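Local coordinates for protein putative adhesin (Bacteroides thetaiotaomicron, PDB 4QDG) that is a putative adhesin and outer-membrane lipoprotein of the FimB/Mfa2 family, probably acting as an anchor component of a bacterial pilus, at residues A[75-80]-A[130-135]; A[151-156]-A[279-284]; A[170-175]-A[217-222]. All blocks are in the same frame, centred on the assembly; numbering follows the deposited sequence.

The three contacts fall on opposite sides of the centre of a strand-rich chain. Contact 1 (75-80 with 130-135) lies on one side and contacts 2 and 3 on the other, its centre about 38 Å from that of contact 2 and about 40 Å from that of contact 3. Strand 127-137 of contact 1 pairs with strand 140-159, whose later part supplies residues 151-156 of contact 2. Contacts 2 and 3 have centres about 8 Å apart and touch: Arg154 NH1 forms a salt bridge with Glu220 OE2 at 2.6 Å. Contact 2 holds a magnesium ligand, Asn151; that ion lies about 12 Å from the side chain of Ile174 in contact 3.

Contact 1: residues A[75-80]-A[130-135]; sequences NYHFVA and ELTLAT
Strand 75-80 runs antiparallel to 130-134, the strand directions 157° apart, and backbone hydrogen bonds tie the pairs Tyr76-Leu133 and Phe78-Leu131 in both directions. Between them falls the non-hydrogen-bonded pair His77-Thr132, whose side chains are directly hydrogen-bonded, with Asn75-Ala134 and Val79-Glu130 at the ends. His77 has CG anti to the backbone N (chi1 -175°), and its ring reaches across toward the other strand, where both nitrogens are engaged. ND1 lies 2.6 Å from Thr132 OG1, a hydrogen bond in which either atom could be the donor; the two side chains cross at about a right angle. On the ring's other nitrogen, NE2 donates to Glu130 OE1 over 3.0 Å. The oxygen lies in the imidazole plane, whereas the carboxylate is turned 84° against the ring, and NE2 comes to OE1 from well above the carboxylate plane. Two in-plane partners should restrain rotation of the ring, and the acidic neighbour could favour a protonated imidazole. Tyr103 adds a second hydrogen bond to Glu130 OE1 and meets His77 edge-to-face. On the same face, Thr132 turns its methyl CG2 to Asn75, 3.7 Å from OD1, while ND2 of that amide bonds to Glu45. The face of Tyr76, Phe78, Leu131 and Leu133 is largely apolar: Phe78 brings CE2 to 4.2 Å from Leu133 CB, and both side chains also pack on Val15 and Leu17 of strand 15-20. Beyond the last paired residues, Thr135 CG2 sits 3.6 Å from Tyr76 CE1. A mainly polar face backed by a mainly hydrophobic one is the pattern of an amphipathic antiparallel strand pair in a beta sandwich, consistent with the transthyretin-like fold to which this family is assigned.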
ATOM      1  N   ASN A  75     -20.110 -20.205 -14.151  1.00 38.27           N
ATOM      2  CA  ASN A  75     -18.724 -19.806 -13.942  1.00 36.38           C
ATOM      3  C   ASN A  75     -18.744 -18.322 -13.591  1.00 38.19           C
ATOM      4  O   ASN A  75     -19.312 -17.533 -14.348  1.00 38.55           O
ATOM      5  CB  ASN A  75     -17.892 -20.135 -15.198  1.00 36.59           C
ATOM      6  CG  ASN A  75     -16.406 -19.900 -15.071  1.00 52.47           C
ATOM      7  OD1 ASN A  75     -15.767 -20.216 -14.064  1.00 41.53           O
ATOM      8  ND2 ASN A  75     -15.809 -19.394 -16.133  1.00 43.12           N
ATOM      9  N   TYR A  76     -18.217 -17.952 -12.404  1.00 33.37           N
ATOM     10  CA  TYR A  76     -18.243 -16.561 -11.913  1.00 32.02           C
ATOM     11  C   TYR A  76     -16.862 -15.981 -11.700  1.00 33.39           C
ATOM     12  O   TYR A  76     -15.918 -16.735 -11.513  1.00 32.70           O
ATOM     13  CB  TYR A  76     -19.019 -16.458 -10.587  1.00 32.24           C
ATOM     14  CG  TYR A  76     -20.490 -16.753 -10.723  1.00 32.93           C
ATOM     15  CD1 TYR A  76     -20.967 -18.064 -10.681  1.00 33.97           C
ATOM     16  CD2 TYR A  76     -21.417 -15.724 -10.872  1.00 34.10           C
ATOM     17  CE1 TYR A  76     -22.320 -18.347 -10.827  1.00 33.63           C
ATOM     18  CE2 TYR A  76     -22.783 -15.994 -10.982  1.00 35.49           C
ATOM     19  CZ  TYR A  76     -23.230 -17.309 -10.948  1.00 39.87           C
ATOM     20  OH  TYR A  76     -24.573 -17.602 -11.050  1.00 39.04           O
ATOM     21  N   HIS A  77     -16.758 -14.631 -11.715  1.00 29.43           N
ATOM     22  CA  HIS A  77     -15.521 -13.903 -11.435  1.00 28.98           C
ATOM     23  C   HIS A  77     -15.787 -13.012 -10.232  1.00 30.46           C
ATOM     24  O   HIS A  77     -16.764 -12.252 -10.224  1.00 29.46           O
ATOM     25  CB  HIS A  77     -15.007 -13.108 -12.640  1.00 30.49           C
ATOM     26  CG  HIS A  77     -13.675 -12.458 -12.369  1.00 33.51           C
ATOM     27  ND1 HIS A  77     -12.493 -13.197 -12.366  1.00 34.69           N
ATOM     28  CD2 HIS A  77     -13.388 -11.177 -12.050  1.00 33.83           C
ATOM     29  CE1 HIS A  77     -11.541 -12.348 -12.029  1.00 32.93           C
ATOM     30  NE2 HIS A  77     -12.026 -11.118 -11.853  1.00 33.37           N
ATOM     31  N   PHE A  78     -14.999 -13.219  -9.171  1.00 26.05           N
ATOM     32  CA  PHE A  78     -15.143 -12.527  -7.896  1.00 25.22           C
ATOM     33  C   PHE A  78     -14.049 -11.520  -7.671  1.00 29.45           C
ATOM     34  O   PHE A  78     -12.890 -11.824  -7.919  1.00 31.42           O
ATOM     35  CB  PHE A  78     -15.119 -13.545  -6.750  1.00 25.91           C
ATOM     36  CG  PHE A  78     -16.207 -14.578  -6.850  1.00 27.37           C
ATOM     37  CD1 PHE A  78     -17.481 -14.324  -6.338  1.00 28.46           C
ATOM     38  CD2 PHE A  78     -15.952 -15.821  -7.425  1.00 27.85           C
ATOM     39  CE1 PHE A  78     -18.488 -15.290  -6.421  1.00 30.06           C
ATOM     40  CE2 PHE A  78     -16.954 -16.791  -7.485  1.00 31.30           C
ATOM     41  CZ  PHE A  78     -18.218 -16.517  -6.991  1.00 29.96           C
ATOM     42  N   VAL A  79     -14.398 -10.337  -7.180  1.00 25.08           N
ATOM     43  CA  VAL A  79     -13.420  -9.301  -6.873  1.00 23.77           C
ATOM     44  C   VAL A  79     -13.566  -8.969  -5.415  1.00 27.67           C
ATOM     45  O   VAL A  79     -14.672  -8.705  -4.965  1.00 27.80           O
ATOM     46  CB  VAL A  79     -13.518  -8.041  -7.800  1.00 27.87           C
ATOM     47  CG1 VAL A  79     -12.441  -7.022  -7.446  1.00 26.69           C
ATOM     48  CG2 VAL A  79     -13.401  -8.426  -9.276  1.00 27.67           C
ATOM     49  N   ALA A  80     -12.457  -9.012  -4.664  1.00 27.29           N
ATOM     50  CA  ALA A  80     -12.459  -8.668  -3.236  1.00 28.23           C
ATOM     51  C   ALA A  80     -11.659  -7.417  -2.966  1.00 31.22           C
ATOM     52  O   ALA A  80     -10.584  -7.202  -3.555  1.00 27.50           O
ATOM     53  CB  ALA A  80     -11.896  -9.808  -2.394  1.00 28.59           C
ATOM     54  N   GLU A 130      -8.666 -11.091  -6.793  1.00 31.71           N
ATOM     55  CA  GLU A 130      -9.765 -11.581  -7.647  1.00 31.40           C
ATOM     56  C   GLU A 130      -9.612 -13.091  -7.926  1.00 33.98           C
ATOM     57  O   GLU A 130      -8.519 -13.645  -7.783  1.00 31.21           O
ATOM     58  CB  GLU A 130      -9.867 -10.785  -8.959  1.00 32.50           C
ATOM     59  CG  GLU A 130      -8.614 -10.833  -9.818  1.00 37.24           C
ATOM     60  CD  GLU A 130      -8.705 -10.153 -11.168  1.00 46.82           C
ATOM     61  OE1 GLU A 130      -9.675  -9.393 -11.387  1.00 40.98           O
ATOM     62  OE2 GLU A 130      -7.812 -10.391 -12.015  1.00 38.51           O
ATOM     63  N   LEU A 131     -10.717 -13.740  -8.334  1.00 30.79           N
ATOM     64  CA  LEU A 131     -10.754 -15.157  -8.608  1.00 30.58           C
ATOM     65  C   LEU A 131     -11.912 -15.519  -9.546  1.00 33.61           C
ATOM     66  O   LEU A 131     -13.010 -14.994  -9.391  1.00 33.06           O
ATOM     67  CB  LEU A 131     -10.904 -15.915  -7.257  1.00 30.00           C
ATOM     68  CG  LEU A 131     -10.894 -17.451  -7.310  1.00 35.02           C
ATOM     69  CD1 LEU A 131      -9.486 -17.981  -7.428  1.00 34.13           C
ATOM     70  CD2 LEU A 131     -11.596 -18.043  -6.089  1.00 37.28           C
ATOM     71  N   THR A 132     -11.643 -16.413 -10.516  1.00 29.20           N
ATOM     72  CA  THR A 132     -12.665 -16.982 -11.402  1.00 29.45           C
ATOM     73  C   THR A 132     -12.935 -18.384 -10.871  1.00 30.15           C
ATOM     74  O   THR A 132     -11.984 -19.141 -10.616  1.00 28.36           O
ATOM     75  CB  THR A 132     -12.271 -16.959 -12.888  1.00 32.87           C
ATOM     76  OG1 THR A 132     -11.982 -15.628 -13.266  1.00 36.98           O
ATOM     77  CG2 THR A 132     -13.375 -17.446 -13.782  1.00 25.55           C
ATOM     78  N   LEU A 133     -14.212 -18.707 -10.626  1.00 26.17           N
ATOM     79  CA  LEU A 133     -14.533 -20.007 -10.047  1.00 27.17           C
ATOM     80  C   LEU A 133     -15.926 -20.456 -10.463  1.00 31.44           C
ATOM     81  O   LEU A 133     -16.881 -19.666 -10.434  1.00 30.84           O
ATOM     82  CB  LEU A 133     -14.379 -19.937  -8.490  1.00 26.88           C
ATOM     83  CG  LEU A 133     -14.843 -21.119  -7.619  1.00 31.91           C
ATOM     84  CD1 LEU A 133     -13.954 -22.377  -7.823  1.00 31.34           C
ATOM     85  CD2 LEU A 133     -14.823 -20.725  -6.151  1.00 32.26           C
ATOM     86  N   ALA A 134     -16.019 -21.730 -10.898  1.00 28.04           N
ATOM     87  CA  ALA A 134     -17.285 -22.341 -11.266  1.00 28.98           C
ATOM     88  C   ALA A 134     -17.958 -22.866  -9.991  1.00 36.12           C
ATOM     89  O   ALA A 134     -17.276 -23.290  -9.050  1.00 34.98           O
ATOM     90  CB  ALA A 134     -17.078 -23.469 -12.272  1.00 29.59           C
ATOM     91  N   THR A 135     -19.280 -22.786  -9.948  1.00 34.05           N
ATOM     92  CA  THR A 135     -20.074 -23.251  -8.815  1.00 34.97           C
ATOM     93  C   THR A 135     -20.134 -24.768  -8.790  1.00 39.16           C
ATOM     94  O   THR A 135     -19.903 -25.419  -9.813  1.00 40.27           O
ATOM     95  CB  THR A 135     -21.501 -22.697  -8.894  1.00 42.78           C
ATOM     96  OG1 THR A 135     -22.110 -23.167 -10.106  1.00 42.83           O
ATOM     97  CG2 THR A 135     -21.552 -21.185  -8.793  1.00 37.85           C
TER

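Contact 2: residues A[151-156]-A[279-284]; sequences NNIRVV and WSMIFF. With MG (magnesium ion), chain D.
Trp279 and Asn151 meet where a parallel pair of beta strands, 151-156 beside 279-284, begins at a magnesium site in the half of the chain away from contact 1. The parallel ladder pairs Ile153 with Trp279 and Val156 with Ile282, and its bonds alternate in the usual way: Trp279 N to Asn152 O, Arg154 N to Trp279 O, and onward to Phe283 N with Val156 O. Strand 213-223 flanks 151-156 on its other edge. On the face of Ile153, Val155, Trp279 and Met281, Ile153 CG1 lies 3.9 Å from Trp279 CD1, the two side chains side by side. Further on, Val155 CG1 approaches Phe283 CE1 at 4.0 Å, with helix 252-263 and strand 246-251 covering Met281 (a selenomethionine). Val156 CB and Ile282 CG1 pack at 3.8 Å on the face of Arg154 and Ser280. Leu273 O and Glu276 O complete the protein ligands of the magnesium ion, joined by a water. Asn151, its CG anti to the carbonyl carbon (chi1 -67°), binds that ion through OD1 at 2.3 Å. The same OD1 accepts a nearly straight bond (169°) from Trp279 NE1, 2.9 Å away; OD1 lies in the indole plane, while NE1 stands above the amide plane.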
ATOM      1  N   ASN A 151       1.302   1.872   1.429  1.00 24.91           N
ATOM      2  CA  ASN A 151       2.673   1.846   1.903  1.00 24.57           C
ATOM      3  C   ASN A 151       2.925   2.893   2.954  1.00 29.92           C
ATOM      4  O   ASN A 151       2.297   3.948   2.958  1.00 30.75           O
ATOM      5  CB  ASN A 151       3.634   2.100   0.722  1.00 20.28           C
ATOM      6  CG  ASN A 151       3.646   0.999  -0.288  1.00 21.98           C
ATOM      7  OD1 ASN A 151       4.282  -0.049  -0.107  1.00 24.44           O
ATOM      8  ND2 ASN A 151       2.878   1.180  -1.329  1.00 18.50           N
ATOM      9  N   ASN A 152       3.867   2.609   3.823  1.00 26.73           N
ATOM     10  CA  ASN A 152       4.338   3.544   4.837  1.00 26.46           C
ATOM     11  C   ASN A 152       5.826   3.694   4.624  1.00 28.42           C
ATOM     12  O   ASN A 152       6.527   2.693   4.528  1.00 24.79           O
ATOM     13  CB  ASN A 152       4.005   3.103   6.286  1.00 25.34           C
ATOM     14  CG  ASN A 152       4.295   4.213   7.280  1.00 42.99           C
ATOM     15  OD1 ASN A 152       3.558   5.185   7.360  1.00 33.66           O
ATOM     16  ND2 ASN A 152       5.448   4.168   7.952  1.00 30.47           N
ATOM     17  N   ILE A 153       6.284   4.936   4.452  1.00 26.38           N
ATOM     18  CA  ILE A 153       7.695   5.249   4.227  1.00 25.33           C
ATOM     19  C   ILE A 153       8.160   6.174   5.365  1.00 27.02           C
ATOM     20  O   ILE A 153       7.604   7.248   5.541  1.00 25.41           O
ATOM     21  CB  ILE A 153       7.929   5.865   2.807  1.00 27.18           C
ATOM     22  CG1 ILE A 153       7.530   4.865   1.721  1.00 27.37           C
ATOM     23  CG2 ILE A 153       9.406   6.270   2.607  1.00 27.48           C
ATOM     24  CD1 ILE A 153       6.667   5.360   0.640  1.00 29.64           C
ATOM     25  N   ARG A 154       9.129   5.699   6.148  1.00 23.81           N
ATOM     26  CA  ARG A 154       9.736   6.459   7.229  0.60 24.22           C
ATOM     27  C   ARG A 154      11.082   6.980   6.715  1.00 29.24           C
ATOM     28  O   ARG A 154      11.972   6.204   6.406  1.00 27.54           O
ATOM     29  CB  ARG A 154       9.873   5.627   8.525  0.60 23.99           C
ATOM     30  CG  ARG A 154      10.557   6.354   9.713  0.60 31.37           C
ATOM     31  CD  ARG A 154      10.621   5.416  10.915  0.60 35.91           C
ATOM     32  NE  ARG A 154      11.326   5.949  12.088  0.60 34.85           N
ATOM     33  CZ  ARG A 154      10.752   6.567  13.123  0.60 43.68           C
ATOM     34  NH1 ARG A 154       9.446   6.824  13.115  0.60 20.14           N
ATOM     35  NH2 ARG A 154      11.482   6.952  14.164  0.60 31.47           N
ATOM     36  N   VAL A 155      11.197   8.315   6.595  1.00 26.81           N
ATOM     37  CA  VAL A 155      12.393   8.993   6.132  1.00 24.60           C
ATOM     38  C   VAL A 155      13.133   9.508   7.335  1.00 31.21           C
ATOM     39  O   VAL A 155      12.557  10.237   8.131  1.00 32.70           O
ATOM     40  CB  VAL A 155      12.058  10.116   5.108  1.00 26.50           C
ATOM     41  CG1 VAL A 155      13.331  10.782   4.600  1.00 25.37           C
ATOM     42  CG2 VAL A 155      11.237   9.553   3.929  1.00 25.68           C
ATOM     43  N   VAL A 156      14.422   9.147   7.470  1.00 27.88           N
ATOM     44  CA  VAL A 156      15.255   9.573   8.584  1.00 26.20           C
ATOM     45  C   VAL A 156      16.444  10.412   8.081  1.00 28.54           C
ATOM     46  O   VAL A 156      17.070  10.067   7.083  1.00 26.78           O
ATOM     47  CB  VAL A 156      15.710   8.368   9.446  1.00 29.06           C
ATOM     48  CG1 VAL A 156      16.733   8.777  10.515  1.00 28.39           C
ATOM     49  CG2 VAL A 156      14.511   7.685  10.106  1.00 28.95           C
ATOM     50  N   TRP A 279       8.436   0.671   4.875  1.00 26.14           N
ATOM     51  CA  TRP A 279       9.728   1.115   4.363  1.00 24.16           C
ATOM     52  C   TRP A 279      10.380   2.112   5.277  1.00 30.32           C
ATOM     53  O   TRP A 279       9.694   2.935   5.892  1.00 30.88           O
ATOM     54  CB  TRP A 279       9.526   1.780   2.993  1.00 21.69           C
ATOM     55  CG  TRP A 279       8.766   0.961   1.986  1.00 21.81           C
ATOM     56  CD1 TRP A 279       7.426   1.007   1.734  1.00 24.21           C
ATOM     57  CD2 TRP A 279       9.325   0.059   1.022  1.00 21.37           C
ATOM     58  NE1 TRP A 279       7.105   0.150   0.711  1.00 23.26           N
ATOM     59  CE2 TRP A 279       8.252  -0.441   0.246  1.00 25.02           C
ATOM     60  CE3 TRP A 279      10.627  -0.420   0.774  1.00 22.82           C
ATOM     61  CZ2 TRP A 279       8.444  -1.364  -0.793  1.00 23.54           C
ATOM     62  CZ3 TRP A 279      10.817  -1.339  -0.251  1.00 23.90           C
ATOM     63  CH2 TRP A 279       9.730  -1.803  -1.017  1.00 24.19           C
ATOM     64  N   SER A 280      11.712   2.095   5.329  1.00 26.13           N
ATOM     65  CA  SER A 280      12.463   3.073   6.108  1.00 24.56           C
ATOM     66  C   SER A 280      13.713   3.441   5.353  1.00 31.80           C
ATOM     67  O   SER A 280      14.318   2.587   4.689  1.00 32.35           O
ATOM     68  CB  SER A 280      12.752   2.610   7.535  1.00 22.36           C
ATOM     69  OG  SER A 280      13.650   1.521   7.610  1.00 36.58           O
HETATM   70  N   MSE A 281      14.031   4.733   5.341  1.00 28.21           N
HETATM   71  CA  MSE A 281      15.193   5.218   4.605  1.00 28.02           C
HETATM   72  C   MSE A 281      15.970   6.216   5.431  1.00 29.64           C
HETATM   73  O   MSE A 281      15.422   7.240   5.834  1.00 27.60           O
HETATM   74  CB  MSE A 281      14.779   5.853   3.283  1.00 30.10           C
HETATM   75  CG  MSE A 281      13.956   4.959   2.391  1.00 37.47           C
HETATM   76 SE   MSE A 281      13.413   5.955   0.802  0.75 45.96          SE
HETATM   77  CE  MSE A 281      15.103   5.839  -0.205  1.00 41.10           C
ATOM     78  N   ILE A 282      17.246   5.929   5.659  1.00 25.33           N
ATOM     79  CA  ILE A 282      18.118   6.813   6.429  1.00 25.50           C
ATOM     80  C   ILE A 282      19.085   7.503   5.477  1.00 30.71           C
ATOM     81  O   ILE A 282      19.834   6.835   4.765  1.00 27.63           O
ATOM     82  CB  ILE A 282      18.870   6.096   7.584  1.00 27.84           C
ATOM     83  CG1 ILE A 282      17.872   5.340   8.505  1.00 27.41           C
ATOM     84  CG2 ILE A 282      19.704   7.115   8.373  1.00 29.60           C
ATOM     85  CD1 ILE A 282      18.513   4.390   9.461  1.00 35.95           C
ATOM     86  N   PHE A 283      19.039   8.839   5.473  1.00 27.98           N
ATOM     87  CA  PHE A 283      19.939   9.680   4.702  1.00 27.34           C
ATOM     88  C   PHE A 283      20.928  10.321   5.682  1.00 30.16           C
ATOM     89  O   PHE A 283      20.522  10.833   6.730  1.00 29.10           O
ATOM     90  CB  PHE A 283      19.162  10.735   3.889  1.00 28.54           C
ATOM     91  CG  PHE A 283      18.233  10.169   2.832  1.00 29.45           C
ATOM     92  CD1 PHE A 283      16.945   9.757   3.159  1.00 32.21           C
ATOM     93  CD2 PHE A 283      18.636  10.078   1.506  1.00 30.81           C
ATOM     94  CE1 PHE A 283      16.088   9.232   2.181  1.00 32.48           C
ATOM     95  CE2 PHE A 283      17.783   9.552   0.532  1.00 33.98           C
ATOM     96  CZ  PHE A 283      16.508   9.140   0.876  1.00 32.09           C
ATOM     97  N   PHE A 284      22.221  10.270   5.357  1.00 27.12           N
ATOM     98  CA  PHE A 284      23.254  10.835   6.232  1.00 26.79           C
ATOM     99  C   PHE A 284      23.623  12.236   5.760  1.00 29.09           C
ATOM    100  O   PHE A 284      23.746  12.475   4.555  1.00 28.19           O
ATOM    101  CB  PHE A 284      24.479   9.914   6.337  1.00 28.26           C
ATOM    102  CG  PHE A 284      24.092   8.581   6.925  1.00 29.76           C
ATOM    103  CD1 PHE A 284      24.010   8.410   8.307  1.00 34.06           C
ATOM    104  CD2 PHE A 284      23.736   7.518   6.103  1.00 28.90           C
ATOM    105  CE1 PHE A 284      23.624   7.183   8.851  1.00 34.27           C
ATOM    106  CE2 PHE A 284      23.315   6.312   6.642  1.00 32.00           C
ATOM    107  CZ  PHE A 284      23.246   6.152   8.011  1.00 31.13           C
TER
HETATM  108 MG    MG D 402       4.129  -2.168  -1.051  1.00 29.32          MG
HETATM  109  O   HOH W   1       7.530   2.331   7.765  1.00 32.28           O
HETATM  110  O   HOH W   2       2.094  -2.499  -0.416  1.00 19.08           O

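Contact 3: residues A[170-175]-A[217-222]; sequences FEFEIT and AYAELS
Phe172 and Ala219 make the central apolar contact between strands 170-175 and 217-222, whose axes come within 8.3 Å, directions 25° apart, with no hydrogen bond between them. The aromatic part is a CH-pi contact: Ala219 CB sits over the centre of the Phe172 ring, 3.5 Å from its centroid and 14° off the ring normal. Phe172 has CG anti to the carbonyl carbon, and a chi2 of 80° turns the ring so that one face meets the methyl. The aliphatic part centres on Leu221, which packs on Ile174 through CB and CD2. Its CB lies 4.0 Å from Ile174 CD1, and its CD2 reaches 4.2 Å from Ile174 CG1, the side chains crossing at a slant. The other methyl, Leu221 CD1, comes to 4.4 Å from Phe172 CB. The CB of Glu173 points away from 217-222, and its carboxylate forms a salt bridge with Arg239. Face-to-face packing of strands from two separate sheets is consistent with a beta sandwich, as expected of a transthyretin-like fold. Strand 170-176 pairs with 193-195 and 235-240, strand 213-223 with 140-159 and 199-207, and the interior between them is extended by Phe172 on Val238 and Leu157, and by Ile174 on Leu236 and Ile153.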
ATOM      1  N   PHE A 170      12.947  21.061   8.164  1.00 30.79           N
ATOM      2  CA  PHE A 170      12.697  20.380   6.896  1.00 29.62           C
ATOM      3  C   PHE A 170      11.266  20.048   6.583  1.00 34.44           C
ATOM      4  O   PHE A 170      10.466  19.754   7.464  1.00 36.47           O
ATOM      5  CB  PHE A 170      13.475  19.055   6.855  1.00 28.99           C
ATOM      6  CG  PHE A 170      14.959  19.218   7.048  1.00 29.25           C
ATOM      7  CD1 PHE A 170      15.782  19.549   5.978  1.00 30.87           C
ATOM      8  CD2 PHE A 170      15.539  19.024   8.300  1.00 29.21           C
ATOM      9  CE1 PHE A 170      17.159  19.650   6.146  1.00 30.96           C
ATOM     10  CE2 PHE A 170      16.914  19.167   8.473  1.00 31.02           C
ATOM     11  CZ  PHE A 170      17.716  19.472   7.395  1.00 29.01           C
ATOM     12  N   GLU A 171      10.987  20.048   5.288  1.00 30.55           N
ATOM     13  CA  GLU A 171       9.733  19.680   4.660  1.00 29.78           C
ATOM     14  C   GLU A 171      10.007  18.410   3.879  1.00 33.50           C
ATOM     15  O   GLU A 171      11.029  18.313   3.180  1.00 33.93           O
ATOM     16  CB  GLU A 171       9.226  20.800   3.748  1.00 31.67           C
ATOM     17  CG  GLU A 171       8.508  21.905   4.491  1.00 44.93           C
ATOM     18  CD  GLU A 171       7.993  23.064   3.651  1.00 75.08           C
ATOM     19  OE1 GLU A 171       8.326  23.149   2.444  1.00 59.45           O
ATOM     20  OE2 GLU A 171       7.263  23.909   4.221  1.00 74.77           O
ATOM     21  N   PHE A 172       9.114  17.425   4.028  1.00 28.60           N
ATOM     22  CA  PHE A 172       9.222  16.117   3.381  1.00 27.60           C
ATOM     23  C   PHE A 172       8.033  15.912   2.477  1.00 34.59           C
ATOM     24  O   PHE A 172       6.912  16.212   2.874  1.00 33.99           O
ATOM     25  CB  PHE A 172       9.281  14.992   4.414  1.00 27.67           C
ATOM     26  CG  PHE A 172      10.406  15.095   5.420  1.00 28.65           C
ATOM     27  CD1 PHE A 172      10.305  15.948   6.516  1.00 28.70           C
ATOM     28  CD2 PHE A 172      11.508  14.239   5.349  1.00 28.12           C
ATOM     29  CE1 PHE A 172      11.309  15.979   7.484  1.00 30.24           C
ATOM     30  CE2 PHE A 172      12.518  14.293   6.308  1.00 30.16           C
ATOM     31  CZ  PHE A 172      12.416  15.159   7.366  1.00 28.91           C
ATOM     32  N   GLU A 173       8.283  15.450   1.238  1.00 32.60           N
ATOM     33  CA  GLU A 173       7.217  15.222   0.261  1.00 32.05           C
ATOM     34  C   GLU A 173       7.476  14.004  -0.574  1.00 32.99           C
ATOM     35  O   GLU A 173       8.632  13.656  -0.841  1.00 30.96           O
ATOM     36  CB  GLU A 173       7.091  16.410  -0.703  1.00 34.00           C
ATOM     37  CG  GLU A 173       6.447  17.645  -0.128  1.00 50.61           C
ATOM     38  CD  GLU A 173       6.796  18.943  -0.837  1.00 72.05           C
ATOM     39  OE1 GLU A 173       7.610  18.934  -1.790  1.00 73.08           O
ATOM     40  OE2 GLU A 173       6.247  19.985  -0.417  1.00 56.99           O
ATOM     41  N   ILE A 174       6.380  13.396  -1.039  1.00 28.23           N
ATOM     42  CA  ILE A 174       6.389  12.340  -2.029  1.00 26.70           C
ATOM     43  C   ILE A 174       5.421  12.791  -3.094  1.00 29.61           C
ATOM     44  O   ILE A 174       4.263  13.045  -2.790  1.00 28.69           O
ATOM     45  CB  ILE A 174       6.133  10.894  -1.531  1.00 28.30           C
ATOM     46  CG1 ILE A 174       7.306  10.412  -0.671  1.00 27.74           C
ATOM     47  CG2 ILE A 174       5.927   9.943  -2.726  1.00 28.40           C
ATOM     48  CD1 ILE A 174       7.067   9.092   0.131  1.00 31.25           C
ATOM     49  N   THR A 175       5.922  13.014  -4.316  1.00 27.27           N
ATOM     50  CA  THR A 175       5.060  13.313  -5.446  1.00 26.29           C
ATOM     51  C   THR A 175       4.907  12.013  -6.243  1.00 30.29           C
ATOM     52  O   THR A 175       5.881  11.277  -6.472  1.00 27.72           O
ATOM     53  CB  THR A 175       5.565  14.475  -6.298  1.00 31.30           C
ATOM     54  OG1 THR A 175       6.938  14.257  -6.647  1.00 31.51           O
ATOM     55  CG2 THR A 175       5.324  15.838  -5.645  1.00 21.51           C
ATOM     56  N   ALA A 217      16.172  13.186  12.788  1.00 30.40           N
ATOM     57  CA  ALA A 217      14.890  13.722  12.342  1.00 30.09           C
ATOM     58  C   ALA A 217      14.164  12.606  11.607  1.00 33.25           C
ATOM     59  O   ALA A 217      14.803  11.805  10.907  1.00 31.72           O
ATOM     60  CB  ALA A 217      15.121  14.921  11.418  1.00 30.42           C
ATOM     61  N   TYR A 218      12.846  12.538  11.737  1.00 30.40           N
ATOM     62  CA  TYR A 218      12.090  11.529  10.995  1.00 28.52           C
ATOM     63  C   TYR A 218      10.803  12.123  10.498  1.00 29.77           C
ATOM     64  O   TYR A 218      10.294  13.064  11.101  1.00 27.82           O
ATOM     65  CB  TYR A 218      11.814  10.250  11.832  1.00 29.86           C
ATOM     66  CG  TYR A 218      10.704  10.401  12.847  1.00 32.89           C
ATOM     67  CD1 TYR A 218       9.374  10.175  12.495  1.00 35.78           C
ATOM     68  CD2 TYR A 218      10.980  10.758  14.160  1.00 34.59           C
ATOM     69  CE1 TYR A 218       8.340  10.346  13.419  1.00 38.17           C
ATOM     70  CE2 TYR A 218       9.953  10.933  15.095  1.00 36.29           C
ATOM     71  CZ  TYR A 218       8.635  10.733  14.715  1.00 40.47           C
ATOM     72  OH  TYR A 218       7.626  10.911  15.627  1.00 42.61           O
ATOM     73  N   ALA A 219      10.279  11.549   9.410  1.00 25.98           N
ATOM     74  CA  ALA A 219       8.991  11.824   8.803  1.00 27.18           C
ATOM     75  C   ALA A 219       8.370  10.504   8.304  1.00 31.68           C
ATOM     76  O   ALA A 219       9.030   9.713   7.632  1.00 29.85           O
ATOM     77  CB  ALA A 219       9.130  12.796   7.654  1.00 28.58           C
ATOM     78  N   GLU A 220       7.104  10.272   8.655  1.00 27.55           N
ATOM     79  CA  GLU A 220       6.363   9.111   8.208  1.00 27.04           C
ATOM     80  C   GLU A 220       5.376   9.556   7.136  1.00 30.74           C
ATOM     81  O   GLU A 220       4.570  10.453   7.386  1.00 31.27           O
ATOM     82  CB  GLU A 220       5.661   8.438   9.371  1.00 28.51           C
ATOM     83  CG  GLU A 220       6.604   8.065  10.504  1.00 42.54           C
ATOM     84  CD  GLU A 220       6.709   6.591  10.841  1.00 43.38           C
ATOM     85  OE1 GLU A 220       6.307   5.743  10.015  1.00 46.27           O
ATOM     86  OE2 GLU A 220       7.189   6.288  11.953  1.00 51.72           O
ATOM     87  N   LEU A 221       5.456   8.961   5.939  1.00 25.42           N
ATOM     88  CA  LEU A 221       4.556   9.295   4.837  1.00 26.00           C
ATOM     89  C   LEU A 221       3.797   8.033   4.423  1.00 29.84           C
ATOM     90  O   LEU A 221       4.374   6.955   4.355  1.00 30.24           O
ATOM     91  CB  LEU A 221       5.348   9.882   3.646  1.00 26.93           C
ATOM     92  CG  LEU A 221       6.065  11.188   3.869  1.00 31.28           C
ATOM     93  CD1 LEU A 221       7.563  10.956   3.910  1.00 32.01           C
ATOM     94  CD2 LEU A 221       5.693  12.166   2.782  1.00 33.22           C
ATOM     95  N   SER A 222       2.505   8.165   4.191  1.00 25.83           N
ATOM     96  CA  SER A 222       1.591   7.077   3.873  1.00 24.51           C
ATOM     97  C   SER A 222       1.085   7.284   2.433  1.00 28.70           C
ATOM     98  O   SER A 222       0.561   8.340   2.119  1.00 25.78           O
ATOM     99  CB  SER A 222       0.451   7.070   4.899  1.00 26.26           C
ATOM    100  OG  SER A 222      -0.532   6.103   4.601  1.00 32.05           O
TER